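Fusion DH (Streptomyces sp. MJ635-86F5, PDB 6K97) is an engineered fusion of a split dehydratase domain from cremimycin biosynthesis, which probably removes water from carrier-bound polyketide intermediates. Local coordinates at residues 65-70 and 330-335; 79-84 and 128-133; 261-266 and 322-327; 294-297 and 303-306. One frame throughout, in Å; residues are numbered along the deposited sequence.

Interaction 1 of 4, residues 65-70 and 330-335; sequences HTIAGT and AQLAAA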
loop_
_atom_site.group_PDB
_atom_site.type_symbol
_atom_site.label_atom_id
_atom_site.label_comp_id
_atom_site.label_asym_id
_atom_site.label_seq_id
_atom_site.Cartn_x
_atom_site.Cartn_y
_atom_site.Cartn_z
ATOM N N HIS A 65 28.844 -0.465 -2.665
ATOM C CA HIS A 65 28.544 0.487 -3.746
ATOM C C HIS A 65 28.645 1.924 -3.252
ATOM O O HIS A 65 27.647 2.559 -2.919
ATOM C CB HIS A 65 27.193 0.222 -4.409
ATOM C CG HIS A 65 26.946 1.083 -5.599
ATOM N ND1 HIS A 65 26.218 2.248 -5.532
ATOM C CD2 HIS A 65 27.398 0.995 -6.876
ATOM C CE1 HIS A 65 26.204 2.821 -6.726
ATOM N NE2 HIS A 65 26.918 2.086 -7.558
ATOM N N THR A 66 29.884 2.420 -3.225
ATOM C CA THR A 66 30.213 3.733 -2.701
ATOM C C THR A 66 30.843 4.545 -3.824
ATOM O O THR A 66 31.716 4.063 -4.539
ATOM C CB THR A 66 31.106 3.565 -1.454
ATOM O OG1 THR A 66 30.348 2.815 -0.464
ATOM C CG2 THR A 66 31.480 4.902 -0.813
ATOM N N ILE A 67 30.325 5.757 -4.003
ATOM C CA ILE A 67 30.725 6.690 -5.054
ATOM C C ILE A 67 31.210 8.006 -4.395
ATOM O O ILE A 67 30.452 8.682 -3.688
ATOM C CB ILE A 67 29.522 7.009 -5.950
ATOM C CG1 ILE A 67 28.892 5.746 -6.503
ATOM C CG2 ILE A 67 29.931 7.885 -7.112
ATOM C CD1 ILE A 67 29.753 4.940 -7.448
ATOM N N ALA A 68 32.491 8.308 -4.554
ATOM C CA ALA A 68 33.103 9.511 -3.936
ATOM C C ALA A 68 32.801 9.671 -2.452
ATOM O O ALA A 68 32.449 10.716 -2.033
ATOM C CB ALA A 68 32.658 10.756 -4.670
ATOM N N GLY A 69 32.942 8.609 -1.679
ATOM C CA GLY A 69 32.693 8.634 -0.233
ATOM C C GLY A 69 31.251 8.431 0.206
ATOM O O GLY A 69 31.007 8.206 1.382
ATOM N N THR A 70 30.275 8.529 -0.713
ATOM C CA THR A 70 28.876 8.376 -0.340
ATOM C C THR A 70 28.284 7.057 -0.832
ATOM O O THR A 70 28.294 6.777 -2.018
ATOM C CB THR A 70 28.044 9.524 -0.896
ATOM O OG1 THR A 70 28.619 10.735 -0.480
ATOM C CG2 THR A 70 26.592 9.458 -0.393
ATOM N N ALA A 330 30.130 16.589 -4.816
ATOM C CA ALA A 330 29.565 17.456 -3.807
ATOM C C ALA A 330 28.029 17.357 -3.721
ATOM O O ALA A 330 27.489 17.391 -2.621
ATOM C CB ALA A 330 30.010 18.914 -4.047
ATOM N N GLN A 331 27.322 17.231 -4.844
ATOM C CA GLN A 331 25.876 16.939 -4.791
ATOM C C GLN A 331 25.639 15.645 -3.977
ATOM O O GLN A 331 24.819 15.627 -3.078
ATOM C CB GLN A 331 25.249 16.780 -6.190
ATOM C CG GLN A 331 24.640 18.007 -6.879
ATOM C CD GLN A 331 25.187 19.363 -6.465
ATOM O OE1 GLN A 331 25.104 19.725 -5.299
ATOM N NE2 GLN A 331 25.702 20.147 -7.432
ATOM N N LEU A 332 26.389 14.584 -4.260
ATOM C CA LEU A 332 26.216 13.330 -3.519
ATOM C C LEU A 332 26.475 13.433 -2.027
ATOM O O LEU A 332 25.707 12.896 -1.199
ATOM C CB LEU A 332 27.114 12.241 -4.090
ATOM C CG LEU A 332 26.766 11.890 -5.533
ATOM C CD1 LEU A 332 27.724 10.847 -6.068
ATOM C CD2 LEU A 332 25.332 11.394 -5.629
ATOM N N ALA A 333 27.544 14.106 -1.665
ATOM C CA ALA A 333 27.794 14.325 -0.246
ATOM C C ALA A 333 26.594 15.072 0.405
ATOM O O ALA A 333 26.284 14.877 1.564
ATOM C CB ALA A 333 29.087 15.100 -0.064
ATOM N N ALA A 334 25.924 15.933 -0.351
ATOM C CA ALA A 334 24.799 16.712 0.168
ATOM C C ALA A 334 23.571 15.853 0.434
ATOM O O ALA A 334 22.935 15.975 1.473
ATOM C CB ALA A 334 24.450 17.857 -0.797
ATOM N N ALA A 335 23.246 14.983 -0.508
ATOM C CA ALA A 335 22.057 14.116 -0.430
ATOM C C ALA A 335 21.906 13.254 0.867
ATOM O O ALA A 335 22.709 13.312 1.827
ATOM C CB ALA A 335 21.988 13.243 -1.708
#
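Thr70 N donates to Ile67 O at 3.0 Å, and Thr70 O accepts from Ile67 N at 3.0 Å. The two bonds close a type I' turn with Ala68 and Gly69 at its corners. Ala68 and Gly69 both have positive phi. At Gly69 a CB would press on the carbonyl oxygen of Ala68, which suits a glycine here. The turn presents Thr70 and Ile67 to helix 329-334. Thr70 meets the helix through both branches of its side chain. With chi1 at -54° its methyl lies anti to the backbone N and its hydroxyl beside that N. CG2 then touches the backbone carbonyl of Leu332, 3.6 Å from CG2 to O. OG1 lies 3.7 Å from Ala333 CA, a van der Waals contact. Ile67 adds the apolar part. Its CG2 branch, not the longer CG1 arm, meets Leu332 CD1 at 3.8 Å, the two side chains crossing at a slant. The contact spans the two parts of the engineered fusion, so this structure alone does not say whether the separate proteins make it. His65, Gly69 and Pro74 fit the HxxxGxxxxP pattern of polyketide dehydratases. In relatives that pattern carries the active-site histidine, and the turn lies within it. Strand 65-67 pairs with strand 211-213, where the side chain of Gln212 accepts a bond from Gly69 N. Ile67 also packs on Phe211. Val104 touches Thr70, and Pro102 touches Leu332, so the final helix closes over the turn beside the 102-104 loop.

Interaction 2 of 4, residues 79-84 and 128-133; sequences VELALH and LTIRSH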
loop_
_atom_site.group_PDB
_atom_site.type_symbol
_atom_site.label_atom_id
_atom_site.label_comp_id
_atom_site.label_asym_id
_atom_site.label_seq_id
_atom_site.Cartn_x
_atom_site.Cartn_y
_atom_site.Cartn_z
ATOM N N VAL A 79 16.424 -0.608 -10.983
ATOM C CA VAL A 79 16.007 -1.513 -12.058
ATOM C C VAL A 79 15.425 -2.819 -11.519
ATOM O O VAL A 79 14.342 -3.260 -11.981
ATOM C CB VAL A 79 17.158 -1.828 -12.967
ATOM C CG1 VAL A 79 16.771 -2.855 -14.000
ATOM C CG2 VAL A 79 17.578 -0.564 -13.701
ATOM N N GLU A 80 16.108 -3.421 -10.533
ATOM C CA GLU A 80 15.619 -4.653 -9.983
ATOM C C GLU A 80 14.192 -4.452 -9.377
ATOM O O GLU A 80 13.297 -5.279 -9.573
ATOM C CB GLU A 80 16.559 -5.193 -8.949
ATOM C CG GLU A 80 16.021 -6.402 -8.149
ATOM C CD GLU A 80 15.793 -7.660 -8.987
ATOM O OE1 GLU A 80 16.276 -7.726 -10.186
ATOM O OE2 GLU A 80 15.188 -8.614 -8.438
ATOM N N LEU A 81 14.011 -3.337 -8.659
ATOM C CA LEU A 81 12.742 -3.092 -8.029
ATOM C C LEU A 81 11.649 -3.022 -9.092
ATOM O O LEU A 81 10.619 -3.628 -8.921
ATOM C CB LEU A 81 12.786 -1.798 -7.246
ATOM C CG LEU A 81 13.638 -1.898 -5.984
ATOM C CD1 LEU A 81 13.894 -0.548 -5.393
ATOM C CD2 LEU A 81 13.043 -2.841 -4.956
ATOM N N ALA A 82 11.912 -2.323 -10.205
ATOM C CA ALA A 82 10.965 -2.223 -11.286
ATOM C C ALA A 82 10.697 -3.593 -11.962
ATOM O O ALA A 82 9.576 -3.887 -12.315
ATOM C CB ALA A 82 11.454 -1.231 -12.317
ATOM N N LEU A 83 11.729 -4.412 -12.102
ATOM C CA LEU A 83 11.554 -5.762 -12.620
ATOM C C LEU A 83 10.575 -6.537 -11.734
ATOM O O LEU A 83 9.670 -7.181 -12.269
ATOM C CB LEU A 83 12.885 -6.506 -12.748
ATOM C CG LEU A 83 13.775 -5.921 -13.875
ATOM C CD1 LEU A 83 15.190 -6.473 -13.802
ATOM C CD2 LEU A 83 13.179 -6.159 -15.257
ATOM N N HIS A 84 10.683 -6.419 -10.408
ATOM C CA HIS A 84 9.741 -7.120 -9.551
ATOM C C HIS A 84 8.312 -6.602 -9.779
ATOM O O HIS A 84 7.352 -7.383 -9.980
ATOM C CB HIS A 84 10.114 -7.038 -8.093
ATOM C CG HIS A 84 9.395 -8.028 -7.250
ATOM N ND1 HIS A 84 9.653 -9.385 -7.311
ATOM C CD2 HIS A 84 8.358 -7.884 -6.390
ATOM C CE1 HIS A 84 8.830 -10.028 -6.497
ATOM N NE2 HIS A 84 8.023 -9.145 -5.944
ATOM N N LEU A 128 5.163 4.117 -13.360
ATOM C CA LEU A 128 5.877 3.489 -12.255
ATOM C C LEU A 128 6.689 4.585 -11.534
ATOM O O LEU A 128 7.284 5.403 -12.194
ATOM C CB LEU A 128 6.819 2.392 -12.765
ATOM C CG LEU A 128 7.658 1.696 -11.697
ATOM C CD1 LEU A 128 7.799 0.212 -11.961
ATOM C CD2 LEU A 128 9.031 2.323 -11.540
ATOM N N THR A 129 6.712 4.563 -10.211
ATOM C CA THR A 129 7.545 5.459 -9.403
ATOM C C THR A 129 8.178 4.754 -8.209
ATOM O O THR A 129 7.556 3.883 -7.625
ATOM C CB THR A 129 6.685 6.591 -8.814
ATOM O OG1 THR A 129 5.844 7.072 -9.853
ATOM C CG2 THR A 129 7.513 7.702 -8.309
ATOM N N ILE A 130 9.384 5.182 -7.841
ATOM C CA ILE A 130 10.107 4.645 -6.678
ATOM C C ILE A 130 10.551 5.789 -5.781
ATOM O O ILE A 130 11.115 6.815 -6.230
ATOM C CB ILE A 130 11.329 3.848 -7.091
ATOM C CG1 ILE A 130 10.961 2.765 -8.131
ATOM C CG2 ILE A 130 11.946 3.202 -5.877
ATOM C CD1 ILE A 130 12.142 2.021 -8.736
ATOM N N ARG A 131 10.222 5.652 -4.521
ATOM C CA ARG A 131 10.345 6.736 -3.570
ATOM C C ARG A 131 10.658 6.169 -2.187
ATOM O O ARG A 131 10.430 4.983 -1.933
ATOM C CB ARG A 131 9.061 7.546 -3.501
ATOM C CG ARG A 131 7.936 6.756 -2.820
ATOM C CD ARG A 131 6.640 7.489 -2.674
ATOM N NE ARG A 131 5.692 6.656 -1.944
ATOM C CZ ARG A 131 4.471 7.064 -1.546
ATOM N NH1 ARG A 131 3.689 6.214 -0.896
ATOM N NH2 ARG A 131 4.029 8.308 -1.772
ATOM N N SER A 132 11.214 7.008 -1.322
ATOM C CA SER A 132 11.551 6.589 0.038
ATOM C C SER A 132 11.563 7.785 0.965
ATOM O O SER A 132 11.476 8.958 0.529
ATOM C CB SER A 132 12.933 5.922 0.114
ATOM O OG SER A 132 13.996 6.865 -0.018
ATOM N N HIS A 133 11.626 7.475 2.242
ATOM C CA HIS A 133 11.906 8.482 3.227
ATOM C C HIS A 133 12.481 7.829 4.460
ATOM O O HIS A 133 12.181 6.641 4.752
ATOM C CB HIS A 133 10.675 9.365 3.528
ATOM C CG HIS A 133 9.614 8.723 4.374
ATOM N ND1 HIS A 133 9.851 8.271 5.649
ATOM C CD2 HIS A 133 8.287 8.577 4.166
ATOM C CE1 HIS A 133 8.730 7.812 6.166
ATOM N NE2 HIS A 133 7.766 7.984 5.283
#
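Ile130 reaches from strand 126-134 to Leu81 on helix 75-88. Its CB starts toward the helix. Chi1 of -53° swings CG1 beside the backbone N, and the extended second torsion carries the chain outward. CG1 also has a neighbour on its own strand, since Leu128 CD2 lies 3.9 Å from Ile130 CG1. CD1, the tip, ends 4.1 Å from Leu81 CB, so it rests at the root of the leucine rather than at its end. The CG2 branch turns toward the far end of Leu81. Two residues along the strand, Leu128 makes the second contact, placing CD1 3.9 Å from Ala82 CB. The same methyl is 4.1 Å from Ala82 CA. The small alanine lets this methyl come close to the helix backbone. All four residues are buried, and the contact is apolar throughout. It lies in the first half of the fusion, where the helix fills the curved sheet as in a hot dog fold. The opposite side of the strand is polar, and there Arg131 bonds to the backbone carbonyl of Glu42 and His133 to the carboxylate of Glu30, both of the second subunit. Glu80 bonds to His34 and His84 to His249. Around the contact, Ile94 of strand 93-99 touches Ala82, Leu113 of strand 110-117 touches both Leu81 and Ile130, and Ala144 of strand 141-149 backs Ile130.

Interaction 3 of 4, residues 261-266 and 322-327; sequences AALGPL and VALRPV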
loop_
_atom_site.group_PDB
_atom_site.type_symbol
_atom_site.label_atom_id
_atom_site.label_comp_id
_atom_site.label_asym_id
_atom_site.label_seq_id
_atom_site.Cartn_x
_atom_site.Cartn_y
_atom_site.Cartn_z
ATOM N N ALA A 261 32.553 -2.404 -17.392
ATOM C CA ALA A 261 33.294 -2.448 -18.636
ATOM C C ALA A 261 33.016 -1.231 -19.495
ATOM O O ALA A 261 33.933 -0.654 -20.071
ATOM C CB ALA A 261 32.971 -3.709 -19.408
ATOM N N ALA A 262 31.775 -0.834 -19.591
ATOM C CA ALA A 262 31.439 0.284 -20.479
ATOM C C ALA A 262 32.085 1.580 -19.986
ATOM O O ALA A 262 32.392 2.444 -20.785
ATOM C CB ALA A 262 29.939 0.453 -20.627
ATOM N N LEU A 263 32.300 1.681 -18.676
ATOM C CA LEU A 263 32.930 2.868 -18.093
ATOM C C LEU A 263 34.339 3.080 -18.598
ATOM O O LEU A 263 34.803 4.179 -18.533
ATOM C CB LEU A 263 32.983 2.807 -16.572
ATOM C CG LEU A 263 31.652 2.813 -15.843
ATOM C CD1 LEU A 263 31.913 2.550 -14.368
ATOM C CD2 LEU A 263 30.914 4.126 -16.065
ATOM N N GLY A 264 35.007 2.055 -19.113
ATOM C CA GLY A 264 36.383 2.226 -19.610
ATOM C C GLY A 264 36.417 3.276 -20.710
ATOM O O GLY A 264 36.969 4.361 -20.526
ATOM N N PRO A 265 35.832 2.964 -21.868
ATOM C CA PRO A 265 35.897 3.920 -22.969
ATOM C C PRO A 265 35.114 5.186 -22.673
ATOM O O PRO A 265 35.568 6.277 -23.023
ATOM C CB PRO A 265 35.287 3.175 -24.172
ATOM C CG PRO A 265 34.649 1.938 -23.605
ATOM C CD PRO A 265 35.354 1.639 -22.292
ATOM N N LEU A 266 33.985 5.062 -21.982
ATOM C CA LEU A 266 33.132 6.219 -21.684
ATOM C C LEU A 266 33.763 7.274 -20.758
ATOM O O LEU A 266 33.296 8.395 -20.777
ATOM C CB LEU A 266 31.769 5.782 -21.108
ATOM C CG LEU A 266 30.767 5.115 -22.088
ATOM C CD1 LEU A 266 29.404 4.947 -21.431
ATOM C CD2 LEU A 266 30.612 5.795 -23.456
ATOM N N VAL A 322 21.280 2.361 -22.120
ATOM C CA VAL A 322 21.618 2.907 -20.800
ATOM C C VAL A 322 22.398 4.168 -21.015
ATOM O O VAL A 322 23.475 4.091 -21.623
ATOM C CB VAL A 322 22.542 2.026 -19.979
ATOM C CG1 VAL A 322 22.750 2.666 -18.596
ATOM C CG2 VAL A 322 21.971 0.654 -19.834
ATOM N N ALA A 323 21.880 5.302 -20.510
ATOM C CA ALA A 323 22.497 6.616 -20.724
ATOM C C ALA A 323 23.202 7.066 -19.436
ATOM O O ALA A 323 22.626 6.972 -18.354
ATOM C CB ALA A 323 21.440 7.636 -21.094
ATOM N N LEU A 324 24.443 7.538 -19.548
ATOM C CA LEU A 324 25.184 8.051 -18.366
ATOM C C LEU A 324 25.306 9.556 -18.391
ATOM O O LEU A 324 25.256 10.160 -19.440
ATOM C CB LEU A 324 26.578 7.425 -18.242
ATOM C CG LEU A 324 26.666 5.978 -17.709
ATOM C CD1 LEU A 324 26.075 5.050 -18.741
ATOM C CD2 LEU A 324 28.114 5.554 -17.447
ATOM N N ARG A 325 25.488 10.160 -17.233
ATOM C CA ARG A 325 25.675 11.628 -17.166
ATOM C C ARG A 325 26.675 12.017 -16.071
ATOM O O ARG A 325 26.907 11.247 -15.181
ATOM C CB ARG A 325 24.351 12.376 -16.931
ATOM C CG ARG A 325 23.768 12.043 -15.580
ATOM C CD ARG A 325 22.443 12.691 -15.207
ATOM N NE ARG A 325 22.452 14.122 -15.451
ATOM C CZ ARG A 325 21.670 15.008 -14.846
ATOM N NH1 ARG A 325 20.800 14.658 -13.894
ATOM N NH2 ARG A 325 21.779 16.296 -15.193
ATOM N N PRO A 326 27.208 13.235 -16.134
ATOM C CA PRO A 326 28.178 13.724 -15.154
ATOM C C PRO A 326 27.483 14.018 -13.870
ATOM O O PRO A 326 26.425 14.585 -13.888
ATOM C CB PRO A 326 28.676 15.062 -15.749
ATOM C CG PRO A 326 28.165 15.146 -17.152
ATOM C CD PRO A 326 26.944 14.257 -17.187
ATOM N N VAL A 327 28.064 13.623 -12.764
ATOM C CA VAL A 327 27.521 13.934 -11.455
ATOM C C VAL A 327 28.601 14.592 -10.622
ATOM O O VAL A 327 29.759 14.177 -10.668
ATOM C CB VAL A 327 27.068 12.665 -10.766
ATOM C CG1 VAL A 327 26.657 12.950 -9.318
ATOM C CG2 VAL A 327 25.892 12.093 -11.537
#
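Leu324 meets Leu263 and Leu266 where the central helix of the second hot dog fold lies against its sheet. Strand 315-327 and helix 252-266 both belong to the second half of the fusion. Leu324 CD2 is the methyl that does the touching. It faces Leu263 CD2 at 3.4 Å, a tight approach for two methyls. The side chains of these two leucines cross at about a right angle. Leu266 adds a looser contact, CD1 to Leu324 CD2 at 4.2 Å. One methyl of the strand is thus shared by two leucines almost a helical turn apart. The second torsion of Leu324, 69°, turns CD1 back toward its own backbone and sets CD2 anti to CA, so CD2 is the methyl that reaches the helix. Leu263 starts across the line of contact, yet its end comes nearer the strand. Outside this shell the helix is kinked near its end, where Pro265 has no N-H to give. Pro265 and Ala261 pack on Ile230 of strand 229-235. On the strand side, Leu324 is hydrogen-bonded through the backbone to Lys302. The amine of Lys302 also bonds to the carbonyl oxygen of Leu266, so one lysine ties strand and helix end together. The last turn of the helix is held by a long backbone bond, Leu266 N to Ala262 O at 3.3 Å.

Interaction 4 of 4, residues 294-297 and 303-306; sequences VHIT and SVSL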
loop_
_atom_site.group_PDB
_atom_site.type_symbol
_atom_site.label_atom_id
_atom_site.label_comp_id
_atom_site.label_asym_id
_atom_site.label_seq_id
_atom_site.Cartn_x
_atom_site.Cartn_y
_atom_site.Cartn_z
ATOM N N VAL A 294 28.253 -10.884 -21.674
ATOM C CA VAL A 294 27.579 -9.663 -22.024
ATOM C C VAL A 294 28.144 -9.005 -23.271
ATOM O O VAL A 294 29.335 -8.762 -23.364
ATOM C CB VAL A 294 27.734 -8.701 -20.862
ATOM C CG1 VAL A 294 27.132 -7.365 -21.202
ATOM C CG2 VAL A 294 27.056 -9.266 -19.644
ATOM N N HIS A 295 27.285 -8.681 -24.211
ATOM C CA HIS A 295 27.695 -7.938 -25.401
ATOM C C HIS A 295 27.262 -6.500 -25.206
ATOM O O HIS A 295 26.062 -6.210 -25.069
ATOM C CB HIS A 295 27.047 -8.565 -26.652
ATOM C CG HIS A 295 27.497 -7.976 -27.955
ATOM N ND1 HIS A 295 26.974 -8.379 -29.171
ATOM C CD2 HIS A 295 28.397 -7.007 -28.247
ATOM C CE1 HIS A 295 27.547 -7.704 -30.153
ATOM N NE2 HIS A 295 28.420 -6.870 -29.622
ATOM N N ILE A 296 28.239 -5.598 -25.150
ATOM C CA ILE A 296 27.972 -4.157 -25.046
ATOM C C ILE A 296 28.292 -3.455 -26.343
ATOM O O ILE A 296 29.393 -3.635 -26.862
ATOM C CB ILE A 296 28.849 -3.531 -23.955
ATOM C CG1 ILE A 296 28.636 -4.296 -22.653
ATOM C CG2 ILE A 296 28.517 -2.035 -23.764
ATOM C CD1 ILE A 296 29.576 -3.919 -21.523
ATOM N N THR A 297 27.350 -2.678 -26.869
ATOM C CA THR A 297 27.555 -1.849 -28.099
ATOM C C THR A 297 27.194 -0.374 -27.852
ATOM O O THR A 297 26.281 -0.083 -27.074
ATOM C CB THR A 297 26.693 -2.329 -29.281
ATOM O OG1 THR A 297 25.313 -2.180 -28.932
ATOM C CG2 THR A 297 26.943 -3.816 -29.564
ATOM N N SER A 303 25.885 6.723 -24.165
ATOM C CA SER A 303 24.922 5.628 -24.040
ATOM C C SER A 303 25.456 4.346 -24.612
ATOM O O SER A 303 26.163 4.353 -25.587
ATOM C CB SER A 303 23.633 5.934 -24.769
ATOM O OG SER A 303 23.266 7.263 -24.623
ATOM N N VAL A 304 25.077 3.230 -24.015
ATOM C CA VAL A 304 25.364 1.927 -24.570
ATOM C C VAL A 304 24.147 1.042 -24.512
ATOM O O VAL A 304 23.154 1.335 -23.819
ATOM C CB VAL A 304 26.491 1.201 -23.813
ATOM C CG1 VAL A 304 27.790 1.992 -23.936
ATOM C CG2 VAL A 304 26.125 0.891 -22.378
ATOM N N SER A 305 24.169 -0.013 -25.290
ATOM C CA SER A 305 23.120 -0.985 -25.095
ATOM C C SER A 305 23.772 -2.297 -24.822
ATOM O O SER A 305 24.953 -2.467 -25.085
ATOM C CB SER A 305 22.143 -1.004 -26.268
ATOM O OG SER A 305 22.725 -1.623 -27.337
ATOM N N LEU A 306 23.009 -3.223 -24.303
ATOM C CA LEU A 306 23.565 -4.519 -24.058
ATOM C C LEU A 306 22.600 -5.691 -24.092
ATOM O O LEU A 306 21.364 -5.563 -24.061
ATOM C CB LEU A 306 24.319 -4.489 -22.764
ATOM C CG LEU A 306 23.543 -4.203 -21.495
ATOM C CD1 LEU A 306 23.094 -5.497 -20.866
ATOM C CD2 LEU A 306 24.429 -3.451 -20.531
#
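Val304 and Leu306 flank Ile296 across an antiparallel hairpin of the second hot dog fold. The CG2 methyl of Ile296 is the bump, and it sits against the branch point of Val304, 3.8 Å from CG2 to CB. Both methyls of Val304 flare around it. Leu306 CB rests more loosely between Ile296 CG1 and Val294 CG1, 4.3 Å from each, over His295 O. Leu306 CA also comes 3.2 Å from His295 O in a CA-H...O contact. This apolar face packs on helix 252-266 through Ala258, Leu259 and Ala261. Thr297 and Ser305 form a hydrogen-bonded pair. Thr297 N to Ser305 O is 3.0 Å, and Ser305 N to Thr297 O is 2.8 Å, nearly straight at 169°. Their side chains point to the other face. Each hydroxyl sits between its own backbone N and carbonyl carbon, which brings them together, and Ser305 OG gives a weak bond of 3.1 Å to Thr297 OG1. His295 NE2 is hydrogen-bonded to Asp229 OD2, and its ring stacks on Tyr231. The hairpin is therefore two-sided: carbon contacts seal it against the helix, while polar groups occupy the partly exposed side.

In the fold
Interactions 3 and 4 form one continuous part of the second hot dog fold, their centres about 11 Å apart. Val322 N lies 2.7 Å from Val304 O, a probable hydrogen bond between neighbouring strands. Ala261 CB packs on Ile296 CD1 at 4.0 Å, so the same helix serves both. Helix 329-334 of interaction 1 follows strand 315-327 of interaction 3 in the chain, and Leu332 CG touches Val327 CG1 at 3.9 Å. Interaction 2 is the corresponding helix-on-sheet packing in the other half, with its centre about 22 Å from that of interaction 3. Interaction 1 is the one of the four that spans both halves of the fusion, and it includes part of the probable active-site motif.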